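EDTA monooxygenase (EDTA-degrading bacterium BNC1, PDB 5DQP) probably uses reduced flavin mononucleotide, supplied by a partner flavin reductase, and molecular oxygen to oxidise EDTA, as a monooxygenase of the bacterial luciferase-like family. Local coordinates at residues W11-G16 and F53-Q58; R31-E36 and Y71-I76; K301-D306 and F321-E326. One frame throughout, in Å; residues are numbered along the deposited sequence.

Contact 1. Residues W11-G16 and F53-Q58; sequences WLNSSG and FFLADQ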
# COMPACT_ATOMS: atom_id res chain seq x y z
N TRP A 11 1.42 6.17 17.35
CA TRP A 11 1.60 6.88 16.10
C TRP A 11 2.99 6.58 15.56
O TRP A 11 3.96 6.51 16.32
CB TRP A 11 1.48 8.39 16.26
CG TRP A 11 0.16 8.95 16.56
CD1 TRP A 11 -0.58 8.74 17.68
CD2 TRP A 11 -0.55 9.90 15.76
NE1 TRP A 11 -1.74 9.48 17.62
CE2 TRP A 11 -1.75 10.21 16.45
CE3 TRP A 11 -0.31 10.52 14.53
CZ2 TRP A 11 -2.70 11.10 15.95
CZ3 TRP A 11 -1.25 11.41 14.03
CH2 TRP A 11 -2.43 11.69 14.74
N LEU A 12 3.09 6.45 14.26
CA LEU A 12 4.38 6.15 13.64
C LEU A 12 4.79 7.09 12.51
O LEU A 12 5.85 6.88 11.92
CB LEU A 12 4.39 4.70 13.13
CG LEU A 12 5.64 3.94 13.63
CD1 LEU A 12 5.70 3.85 15.17
CD2 LEU A 12 5.73 2.56 13.01
N ASN A 13 4.02 8.13 12.23
CA ASN A 13 4.31 8.98 11.07
C ASN A 13 5.64 9.70 11.16
O ASN A 13 5.97 10.33 12.18
CB ASN A 13 3.20 10.02 10.90
CG ASN A 13 1.89 9.40 10.51
OD1 ASN A 13 1.22 8.83 11.33
ND2 ASN A 13 1.53 9.53 9.25
N SER A 14 6.39 9.66 10.07
CA SER A 14 7.46 10.64 9.77
C SER A 14 8.44 10.69 10.93
O SER A 14 8.93 9.63 11.37
CB SER A 14 6.80 11.97 9.42
OG SER A 14 7.78 12.94 9.10
N SER A 15 8.79 11.87 11.45
CA SER A 15 9.88 12.03 12.41
C SER A 15 9.39 12.25 13.83
O SER A 15 10.20 12.41 14.74
CB SER A 15 10.79 13.19 12.00
OG SER A 15 10.03 14.38 11.82
N GLY A 16 8.08 12.24 14.04
CA GLY A 16 7.49 12.66 15.30
C GLY A 16 6.41 13.70 15.07
O GLY A 16 6.30 14.28 13.99
N PHE A 53 0.83 -0.15 15.61
CA PHE A 53 1.21 1.19 15.24
C PHE A 53 0.05 1.82 14.46
O PHE A 53 -0.89 1.15 14.03
CB PHE A 53 2.52 1.23 14.42
CG PHE A 53 2.47 0.46 13.10
CD1 PHE A 53 1.97 1.05 11.96
CD2 PHE A 53 2.95 -0.84 13.01
CE1 PHE A 53 1.90 0.36 10.76
CE2 PHE A 53 2.91 -1.54 11.82
CZ PHE A 53 2.38 -0.95 10.69
N PHE A 54 0.11 3.14 14.32
CA PHE A 54 -0.90 3.87 13.58
C PHE A 54 -0.23 4.86 12.64
O PHE A 54 0.73 5.54 13.01
CB PHE A 54 -1.83 4.60 14.56
CG PHE A 54 -2.71 5.64 13.90
CD1 PHE A 54 -3.68 5.25 12.99
CD2 PHE A 54 -2.59 6.98 14.23
CE1 PHE A 54 -4.50 6.18 12.40
CE2 PHE A 54 -3.44 7.93 13.64
CZ PHE A 54 -4.39 7.53 12.73
N LEU A 55 -0.76 4.94 11.43
CA LEU A 55 -0.32 5.89 10.42
C LEU A 55 -1.49 6.78 10.04
O LEU A 55 -2.49 6.30 9.51
CB LEU A 55 0.23 5.16 9.19
CG LEU A 55 1.54 4.40 9.42
CD1 LEU A 55 1.88 3.54 8.19
CD2 LEU A 55 2.67 5.37 9.72
N ALA A 56 -1.37 8.07 10.35
CA ALA A 56 -2.29 9.06 9.82
C ALA A 56 -1.94 9.30 8.35
O ALA A 56 -0.86 8.96 7.89
CB ALA A 56 -2.19 10.36 10.61
N ASP A 57 -2.89 9.87 7.61
CA ASP A 57 -2.59 10.18 6.22
C ASP A 57 -3.53 11.25 5.67
O ASP A 57 -4.71 11.30 6.03
CB ASP A 57 -2.68 8.94 5.32
CG ASP A 57 -2.28 9.24 3.89
OD1 ASP A 57 -1.18 9.83 3.72
OD2 ASP A 57 -3.05 8.92 2.94
N GLN A 58 -2.99 12.09 4.79
CA GLN A 58 -3.77 12.93 3.89
C GLN A 58 -2.99 12.90 2.58
O GLN A 58 -1.76 13.05 2.60
CB GLN A 58 -3.92 14.37 4.38
CG GLN A 58 -4.97 14.50 5.46
CD GLN A 58 -5.11 15.92 5.91
OE1 GLN A 58 -4.52 16.83 5.32
NE2 GLN A 58 -5.90 16.14 6.96
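Asn13 grips Ala56 through both ends of its amide: Ala56 N donates to OD1 of Asn13 at 2.9 Å, on a lone pair, while ND2 of Asn13 gives a hydrogen to Ala56 O at 2.8 Å. Two bonds to one residue fix the rotation of the amide, and ND2 has a further, weak bond to Glu70 O. Beside this pair the edge of Phe54 points into the face of Trp11, an edge-to-face stack with ring planes at 87° and Phe54 CD2 3.9 Å from Trp11 CD2. A chi1 of 167° sets Phe54 CG anti to the backbone N, and the ring lies alongside Trp11. Ala56 CB packs 3.7 Å from Trp11 CZ3, and the indole NE1 is hydrogen-bonded to Ser266 OG. Trp11 is modelled in two conformers; its side-chain contacts here belong to one of them. On the other side of the strands, Leu12 CD2 lies against Phe53 CB at 3.7 Å and Leu12 CB against Leu55 CD2. The backbones that position these groups form a parallel bridge, Trp11 with Phe54, where Leu12 N donates to Phe54 O at 2.8 Å. The strand end borders the predicted FMN site through Asp57, salt-bridged to Arg107 of the second subunit, and Thr94, whose OG1 bonds Leu55 O. Strands 7-11 and 52-55 are neighbours in the parallel barrel sheet, flanked by strands 380-383 and 90-96, with helix 75-85 packed on Phe53 and Leu55.

Contact 2. Residues R31-E36 and Y71-I76; sequences RIFDLE and YPFDPI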
# COMPACT_ATOMS: atom_id res chain seq x y z
N ARG A 31 15.79 10.88 6.92
CA ARG A 31 15.43 9.57 7.47
C ARG A 31 13.93 9.30 7.40
O ARG A 31 13.54 8.14 7.52
CB ARG A 31 15.88 9.46 8.93
CG ARG A 31 15.20 10.46 9.82
CD ARG A 31 15.76 10.39 11.22
NE ARG A 31 14.82 10.96 12.18
CZ ARG A 31 14.81 12.23 12.53
NH1 ARG A 31 15.69 13.08 11.99
NH2 ARG A 31 13.93 12.65 13.44
N ILE A 32 13.09 10.32 7.21
CA ILE A 32 11.66 10.03 7.08
C ILE A 32 11.33 9.36 5.76
O ILE A 32 10.19 8.92 5.56
CB ILE A 32 10.78 11.29 7.26
CG1 ILE A 32 10.99 12.28 6.12
CG2 ILE A 32 11.08 11.95 8.61
CD1 ILE A 32 10.05 13.49 6.21
N PHE A 33 12.29 9.27 4.85
CA PHE A 33 12.11 8.57 3.59
C PHE A 33 12.79 7.21 3.56
O PHE A 33 12.92 6.61 2.49
CB PHE A 33 12.60 9.45 2.44
CG PHE A 33 11.96 10.82 2.41
CD1 PHE A 33 10.59 10.95 2.15
CD2 PHE A 33 12.71 11.97 2.66
CE1 PHE A 33 9.99 12.19 2.13
CE2 PHE A 33 12.12 13.22 2.65
CZ PHE A 33 10.75 13.33 2.38
N ASP A 34 13.21 6.71 4.71
CA ASP A 34 13.96 5.47 4.82
C ASP A 34 13.12 4.44 5.56
O ASP A 34 12.70 4.68 6.69
CB ASP A 34 15.29 5.71 5.54
CG ASP A 34 16.09 4.42 5.75
OD1 ASP A 34 15.75 3.37 5.16
OD2 ASP A 34 17.09 4.46 6.51
N LEU A 35 12.88 3.29 4.92
CA LEU A 35 12.09 2.24 5.56
C LEU A 35 12.64 1.89 6.94
O LEU A 35 11.88 1.65 7.89
CB LEU A 35 12.05 1.00 4.66
CG LEU A 35 11.37 -0.24 5.24
CD1 LEU A 35 9.87 0.07 5.59
CD2 LEU A 35 11.53 -1.42 4.25
N GLU A 36 13.97 1.86 7.08
CA GLU A 36 14.57 1.48 8.36
C GLU A 36 14.18 2.44 9.48
O GLU A 36 14.11 2.04 10.64
CB GLU A 36 16.08 1.38 8.23
CG GLU A 36 16.55 0.26 7.28
CD GLU A 36 15.97 -1.11 7.64
OE1 GLU A 36 15.91 -1.44 8.85
OE2 GLU A 36 15.58 -1.86 6.70
N TYR A 71 3.15 13.10 6.15
CA TYR A 71 2.72 11.97 5.34
C TYR A 71 3.71 11.70 4.20
O TYR A 71 3.36 11.83 3.03
CB TYR A 71 1.32 12.22 4.80
CG TYR A 71 0.40 12.98 5.76
CD1 TYR A 71 -0.03 12.40 6.95
CD2 TYR A 71 -0.07 14.25 5.45
CE1 TYR A 71 -0.88 13.07 7.82
CE2 TYR A 71 -0.93 14.94 6.33
CZ TYR A 71 -1.34 14.33 7.49
OH TYR A 71 -2.18 14.97 8.34
N PRO A 72 4.95 11.31 4.51
CA PRO A 72 5.92 11.10 3.42
C PRO A 72 5.60 9.90 2.52
O PRO A 72 6.15 9.83 1.41
CB PRO A 72 7.26 10.95 4.16
CG PRO A 72 6.89 10.53 5.53
CD PRO A 72 5.57 11.18 5.84
N PHE A 73 4.73 8.96 2.93
CA PHE A 73 4.44 7.76 2.16
C PHE A 73 2.97 7.39 2.25
O PHE A 73 2.30 7.65 3.26
CB PHE A 73 5.19 6.53 2.65
CG PHE A 73 6.65 6.59 2.49
CD1 PHE A 73 7.23 6.45 1.23
CD2 PHE A 73 7.46 6.74 3.60
CE1 PHE A 73 8.60 6.49 1.08
CE2 PHE A 73 8.83 6.78 3.46
CZ PHE A 73 9.40 6.66 2.19
N ASP A 74 2.47 6.73 1.20
CA ASP A 74 1.17 6.08 1.29
C ASP A 74 1.17 5.10 2.46
O ASP A 74 2.11 4.30 2.60
CB ASP A 74 0.82 5.32 0.01
CG ASP A 74 -0.58 4.71 0.08
OD1 ASP A 74 -0.70 3.60 0.64
OD2 ASP A 74 -1.55 5.35 -0.40
N PRO A 75 0.16 5.13 3.31
CA PRO A 75 0.21 4.34 4.55
C PRO A 75 -0.03 2.85 4.33
O PRO A 75 0.52 2.04 5.07
CB PRO A 75 -0.89 4.97 5.41
CG PRO A 75 -1.80 5.63 4.45
CD PRO A 75 -0.92 6.13 3.34
N ILE A 76 -0.85 2.49 3.34
CA ILE A 76 -1.06 1.07 3.04
C ILE A 76 0.26 0.43 2.59
O ILE A 76 0.64 -0.64 3.07
CB ILE A 76 -2.17 0.90 1.98
CG1 ILE A 76 -3.47 1.59 2.44
CG2 ILE A 76 -2.48 -0.56 1.73
CD1 ILE A 76 -4.65 1.52 1.41
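Ile32 meets Pro72 and Phe73 where a 3-10 turn and a loop lead into helices 35-47 and 75-85 of the luciferase-like TIM-barrel fold. Its carbonyl O is 3.3 Å from Phe73 CE2 and 3.7 Å from Pro72 CG, a close approach without a hydrogen bond across the segments; the same oxygen is bonded to Tyr38 OH. The Ile32 side chain adds a looser contact from CD1 to Pro72 CB, and its CG1 sits over the centre of the Phe33 ring. Phe33 follows, its CG anti to the carbonyl carbon (chi1 -55°), and the ring crosses Pro72 so that CE1 lies 3.6 Å from Pro72 CB. Phe166 of the second subunit meets this ring edge-to-face, placing the contact in the dimer interface. The backbone of Phe33 in turn borders the ring edge of Phe73, with Phe33 O 3.5 Å from CZ of Phe73. Asp34 then caps helix 35-47: Glu36 N donates to Asp34 OD1 at 3.0 Å, from well above the carboxylate plane. Asp74 holds the matching N-cap position of helix 75-85: its OD1 takes a weak bond from Ile76 N and another hydrogen bond from Val77 N, while OD2 accepts from Gln108 NE2 of the second subunit.

Contact 3. Residues K301-D306 and F321-E326; sequences KQLGID and FNLPKE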
# COMPACT_ATOMS: atom_id res chain seq x y z
N LYS A 301 -6.87 35.52 27.74
CA LYS A 301 -7.87 36.26 26.99
C LYS A 301 -8.91 35.31 26.39
O LYS A 301 -10.12 35.57 26.47
CB LYS A 301 -7.19 37.10 25.90
CG LYS A 301 -6.06 37.98 26.44
CD LYS A 301 -5.59 39.00 25.41
CE LYS A 301 -4.72 38.40 24.33
NZ LYS A 301 -4.57 39.35 23.18
N GLN A 302 -8.46 34.19 25.83
CA GLN A 302 -9.42 33.29 25.21
C GLN A 302 -10.44 32.78 26.21
O GLN A 302 -11.60 32.52 25.85
CB GLN A 302 -8.70 32.12 24.55
CG GLN A 302 -8.22 32.45 23.14
CD GLN A 302 -7.47 31.29 22.54
OE1 GLN A 302 -6.72 30.61 23.24
NE2 GLN A 302 -7.68 31.04 21.25
N LEU A 303 -10.04 32.64 27.48
CA LEU A 303 -10.91 32.11 28.50
C LEU A 303 -11.48 33.20 29.39
O LEU A 303 -12.22 32.90 30.32
CB LEU A 303 -10.16 31.09 29.37
CG LEU A 303 -9.53 29.88 28.67
CD1 LEU A 303 -8.52 29.22 29.58
CD2 LEU A 303 -10.57 28.87 28.22
N GLY A 304 -11.12 34.46 29.12
CA GLY A 304 -11.63 35.58 29.90
C GLY A 304 -11.13 35.60 31.33
O GLY A 304 -11.88 35.99 32.24
N ILE A 305 -9.91 35.15 31.57
CA ILE A 305 -9.30 35.21 32.89
C ILE A 305 -8.56 36.54 33.04
O ILE A 305 -7.65 36.85 32.26
CB ILE A 305 -8.34 34.03 33.10
CG1 ILE A 305 -9.13 32.71 33.22
CG2 ILE A 305 -7.46 34.29 34.33
CD1 ILE A 305 -8.28 31.46 33.07
N ASP A 306 -8.94 37.33 34.05
CA ASP A 306 -8.37 38.66 34.26
C ASP A 306 -7.04 38.55 35.00
O ASP A 306 -6.99 38.42 36.22
CB ASP A 306 -9.36 39.54 35.03
CG ASP A 306 -8.81 40.92 35.34
OD1 ASP A 306 -7.74 41.28 34.80
OD2 ASP A 306 -9.45 41.66 36.13
N PHE A 321 -13.37 32.25 35.16
CA PHE A 321 -13.51 32.17 33.71
C PHE A 321 -14.65 33.04 33.22
O PHE A 321 -15.72 33.08 33.83
CB PHE A 321 -13.77 30.73 33.28
CG PHE A 321 -12.68 29.77 33.65
CD1 PHE A 321 -11.55 29.66 32.86
CD2 PHE A 321 -12.78 28.98 34.78
CE1 PHE A 321 -10.54 28.78 33.19
CE2 PHE A 321 -11.77 28.09 35.12
CZ PHE A 321 -10.65 27.99 34.31
N ASN A 322 -14.43 33.74 32.10
CA ASN A 322 -15.49 34.50 31.43
C ASN A 322 -15.39 34.17 29.94
O ASN A 322 -14.75 34.88 29.16
CB ASN A 322 -15.36 36.01 31.71
CG ASN A 322 -15.33 36.32 33.20
OD1 ASN A 322 -16.38 36.42 33.85
ND2 ASN A 322 -14.13 36.46 33.76
N LEU A 323 -15.99 33.05 29.55
CA LEU A 323 -15.82 32.58 28.19
C LEU A 323 -16.54 33.52 27.23
O LEU A 323 -17.73 33.81 27.41
CB LEU A 323 -16.35 31.16 28.02
CG LEU A 323 -15.62 30.04 28.77
CD1 LEU A 323 -16.13 28.67 28.31
CD2 LEU A 323 -14.11 30.14 28.61
N PRO A 324 -15.86 34.01 26.20
CA PRO A 324 -16.54 34.88 25.23
C PRO A 324 -17.71 34.16 24.57
O PRO A 324 -17.63 32.97 24.25
CB PRO A 324 -15.44 35.22 24.22
CG PRO A 324 -14.38 34.16 24.41
CD PRO A 324 -14.45 33.77 25.86
N LYS A 325 -18.82 34.89 24.41
CA LYS A 325 -20.01 34.35 23.75
C LYS A 325 -19.65 33.76 22.40
O LYS A 325 -19.90 32.58 22.13
CB LYS A 325 -21.06 35.45 23.59
N GLU A 326 -19.07 34.58 21.53
CA GLU A 326 -18.52 34.13 20.27
C GLU A 326 -17.05 34.53 20.19
O GLU A 326 -16.63 35.52 20.79
CB GLU A 326 -19.28 34.70 19.07
CG GLU A 326 -18.80 34.16 17.73
CD GLU A 326 -18.83 32.63 17.66
OE1 GLU A 326 -17.85 31.98 18.10
OE2 GLU A 326 -19.84 32.09 17.16
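Leu303, Ile305, Phe321 and Leu323 form the apolar centre; Leu303 with Phe321, Leu303 with Leu323 and Ile305 with Phe321 each lie side by side, pointing the same way. Ile305 CD1 meets Phe321 CE1 at 3.5 Å, oblique to the ring, while Leu303 CB approaches the ring edge near its plane, 4.0 Å from Phe321 CD1. Leu303 CD2 touches Leu323 CD2 at 3.8 Å, and helix 331-344 covers this cluster through Met337, Val338 and Ala341. Farther out the backbones take over. Asn322 N donates to Leu303 O at 3.0 Å, and Gly304 CA approaches Asn322 O at 3.3 Å in a CA-H...O contact. Gly304, at a positive phi of 67°, lets Asn322 O come up against its CA, where a CB would have no room. At the outer edge Asn322 ND2 reaches back to Gly304 O in a nearly straight bond of 2.8 Å, the oxygen lying in the amide plane, so the side chain and backbone N of one residue hold two successive carbonyls. Pro324 CD lies 3.1 Å from Gln302 O. Gly304, the first residue to leave helical backbone angles, closes a Schellman motif at the C-terminal end of helix 292-303, and the returning loop 321-326 packs against it.

Overall arrangement
From the N terminus, strand 7-11 runs into residues 11-16, which contact 1 joins to strand 52-55 and the loop after it, closing a beta-alpha-beta crossover through helix 35-47. Contact 2 crosses it: segment 31-36 lies inside the span of contact 1 and 71-76 lies beyond, and it packs the N-terminal ends of helices 35-47 and 75-85 together. The two touch directly, with Asp57 against Pro75 and Tyr71 and Ser14 against Ile32, and both reach the second subunit. Contact 3 comes later in series, closing a short irregular loop after helix 292-303. Its nearest atoms are about 21 Å from either of the others, in a peripheral helical region away from the barrel strands.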